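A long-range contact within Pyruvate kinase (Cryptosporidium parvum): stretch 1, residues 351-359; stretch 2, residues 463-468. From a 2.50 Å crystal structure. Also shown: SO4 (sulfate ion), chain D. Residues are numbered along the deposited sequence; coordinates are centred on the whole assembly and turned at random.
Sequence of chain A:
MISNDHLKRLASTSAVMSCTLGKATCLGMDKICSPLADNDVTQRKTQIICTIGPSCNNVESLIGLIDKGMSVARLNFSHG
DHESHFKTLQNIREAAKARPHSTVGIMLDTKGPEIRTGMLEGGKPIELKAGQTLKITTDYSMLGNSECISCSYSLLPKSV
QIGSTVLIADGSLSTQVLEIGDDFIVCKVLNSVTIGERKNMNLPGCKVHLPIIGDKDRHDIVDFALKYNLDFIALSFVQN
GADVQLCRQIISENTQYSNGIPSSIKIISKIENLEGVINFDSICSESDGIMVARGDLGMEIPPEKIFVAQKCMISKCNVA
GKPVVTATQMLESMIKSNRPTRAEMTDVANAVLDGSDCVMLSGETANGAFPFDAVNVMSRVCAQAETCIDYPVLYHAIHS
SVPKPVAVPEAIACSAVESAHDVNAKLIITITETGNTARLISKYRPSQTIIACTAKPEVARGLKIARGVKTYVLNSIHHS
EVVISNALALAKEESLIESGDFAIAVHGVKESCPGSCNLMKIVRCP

Stretch 1 351-359: AVLDGSDCV
Stretch 2, residues 463-468: LKIARG

A single buried arginine, Arg 467, bonds to the backbone where a helix gives way, at residues more than a hundred positions away in sequence, and its guanidinium bonds to main-chain carbonyls of stretch 1. Its CA-to-CB bond points toward stretch 1, and the side chain extends with chi1 and chi2 both t (-171° and -164°) before turning at chi3 (m, -84°; chi4 -157°). NH2 then donates to Val 352 O and to Ser 356 O, each at 2.7 Å, while NE of Arg 467 adds a weak bond to Ser 356 O at 3.2 Å. Both carbonyls lie at the edge of the guanidinium, near its plane, where its N-H groups point. A water donates to Val 352 O (3.1 Å) and accepts from Arg 467 NH1 (3.2 Å).

The receiving backbone is a Schellman motif. The helix gives way at Gly 355 (phi/psi 117/15), whose N bonds to Val 352 O at 3.1 Å, while Ser 356 N reaches Ala 351 O at 3.1 Å. Glycine suits this turn because a CB would be jammed against the preceding carbonyl O. Ser 356 (-63/136, chi1 t) donates from OG to Cys 358 O at 3.0 Å, where the strand begins (Cys 358, -133/154).

Stretch 2 has no regular helix or strand: Ile 465 (-108/2), Ala 466 (-96/126; N to Leu 463 O, 3.1 Å), Arg 467 (-59/134). Asp 357 lies beside Arg 467 (CA to CA 4.8 Å), Cys 358 near Ile 465 (6.1 Å). Asp 357 (-79/-42; chi1 m, chi2 78°) accepts at OD2 from Arg 467 N, 3.1 Å away, so each stretch offers a side chain to the other's backbone. Beside these hydrogen bonds, buried Cys 358 SG (chi1 m, -39°) packs 3.7 Å from Ile 465 CB (chi1 p, chi2 t), a site suiting weakly polar and apolar side chains. The contact buries 317 Å² in total.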

# COMPACT_ATOMS: atom_id res chain seq x y z
N ALA A 351 -4.59 -16.56 19.76
CA ALA A 351 -4.88 -15.46 20.68
C ALA A 351 -3.75 -14.44 20.65
O ALA A 351 -4.00 -13.24 20.57
CB ALA A 351 -5.13 -15.97 22.09
N VAL A 352 -2.50 -14.92 20.68
CA VAL A 352 -1.33 -14.04 20.55
C VAL A 352 -1.35 -13.29 19.21
O VAL A 352 -1.10 -12.07 19.16
CB VAL A 352 0.00 -14.81 20.72
CG1 VAL A 352 1.20 -13.91 20.40
CG2 VAL A 352 0.13 -15.36 22.14
N LEU A 353 -1.68 -14.00 18.14
CA LEU A 353 -1.72 -13.39 16.81
C LEU A 353 -2.89 -12.42 16.64
O LEU A 353 -2.81 -11.47 15.85
CB LEU A 353 -1.72 -14.48 15.73
CG LEU A 353 -0.39 -15.22 15.56
CD1 LEU A 353 -0.55 -16.45 14.68
CD2 LEU A 353 0.69 -14.29 15.01
N ASP A 354 -3.97 -12.63 17.39
CA ASP A 354 -5.09 -11.70 17.39
C ASP A 354 -4.72 -10.37 18.05
O ASP A 354 -5.36 -9.35 17.79
CB ASP A 354 -6.32 -12.32 18.07
CG ASP A 354 -6.94 -13.47 17.27
OD1 ASP A 354 -6.55 -13.68 16.10
OD2 ASP A 354 -7.82 -14.17 17.82
N GLY A 355 -3.69 -10.39 18.89
CA GLY A 355 -3.17 -9.17 19.51
C GLY A 355 -3.28 -9.15 21.03
O GLY A 355 -3.14 -8.10 21.66
N SER A 356 -3.52 -10.32 21.62
CA SER A 356 -3.66 -10.44 23.07
C SER A 356 -2.37 -10.08 23.84
O SER A 356 -1.27 -10.48 23.45
CB SER A 356 -4.09 -11.86 23.42
OG SER A 356 -4.63 -11.91 24.72
N ASP A 357 -2.53 -9.31 24.91
CA ASP A 357 -1.40 -8.93 25.77
C ASP A 357 -0.98 -10.04 26.73
O ASP A 357 0.22 -10.25 26.94
CB ASP A 357 -1.72 -7.65 26.56
CG ASP A 357 -1.56 -6.39 25.72
OD1 ASP A 357 -2.47 -6.09 24.91
OD2 ASP A 357 -0.53 -5.70 25.87
N CYS A 358 -1.96 -10.72 27.32
CA CYS A 358 -1.70 -11.83 28.23
C CYS A 358 -2.58 -13.01 27.91
O CYS A 358 -3.67 -12.86 27.37
CB CYS A 358 -1.99 -11.46 29.69
SG CYS A 358 -1.52 -9.80 30.18
N VAL A 359 -2.09 -14.18 28.28
CA VAL A 359 -2.89 -15.39 28.27
C VAL A 359 -2.98 -15.89 29.71
O VAL A 359 -2.06 -15.70 30.50
CB VAL A 359 -2.31 -16.48 27.33
CG1 VAL A 359 -2.45 -16.03 25.89
CG2 VAL A 359 -0.85 -16.77 27.65
N LEU A 463 2.97 -3.35 35.32
CA LEU A 463 3.38 -3.56 33.93
C LEU A 463 3.41 -5.03 33.50
O LEU A 463 3.73 -5.34 32.35
CB LEU A 463 4.73 -2.90 33.67
CG LEU A 463 4.78 -1.38 33.54
CD1 LEU A 463 6.22 -0.89 33.57
CD2 LEU A 463 4.07 -0.88 32.28
N LYS A 464 3.07 -5.93 34.42
CA LYS A 464 3.15 -7.35 34.14
C LYS A 464 2.01 -7.86 33.26
O LYS A 464 1.97 -9.04 32.92
CB LYS A 464 3.28 -8.17 35.43
CG LYS A 464 4.58 -7.92 36.20
CD LYS A 464 5.80 -7.73 35.30
CE LYS A 464 6.22 -9.02 34.60
NZ LYS A 464 7.01 -8.72 33.36
N ILE A 465 1.09 -6.97 32.89
CA ILE A 465 0.04 -7.30 31.94
C ILE A 465 0.24 -6.63 30.57
O ILE A 465 -0.58 -6.79 29.66
CB ILE A 465 -1.37 -6.95 32.48
CG1 ILE A 465 -1.41 -5.51 32.99
CG2 ILE A 465 -1.80 -7.97 33.53
CD1 ILE A 465 -2.81 -4.92 33.04
N ALA A 466 1.34 -5.89 30.42
CA ALA A 466 1.66 -5.23 29.16
C ALA A 466 2.62 -6.08 28.33
O ALA A 466 3.68 -6.47 28.81
CB ALA A 466 2.26 -3.85 29.42
N ARG A 467 2.24 -6.35 27.08
CA ARG A 467 3.04 -7.21 26.20
C ARG A 467 4.44 -6.65 25.98
O ARG A 467 4.63 -5.45 25.73
CB ARG A 467 2.34 -7.42 24.86
CG ARG A 467 3.03 -8.47 24.00
CD ARG A 467 2.60 -8.43 22.55
NE ARG A 467 1.37 -9.18 22.32
CZ ARG A 467 1.00 -9.68 21.15
NH1 ARG A 467 1.78 -9.53 20.08
NH2 ARG A 467 -0.14 -10.33 21.04
N GLY A 468 5.43 -7.55 26.08
CA GLY A 468 6.82 -7.25 25.77
C GLY A 468 7.54 -6.33 26.73
O GLY A 468 8.60 -5.80 26.40
S SO4 D . 10.53 -9.34 34.46
O1 SO4 D . 11.96 -9.11 34.78
O2 SO4 D . 10.40 -9.86 33.08
O3 SO4 D . 10.00 -10.35 35.42
O4 SO4 D . 9.80 -8.06 34.58
O HOH W 1 -0.20 -9.58 17.54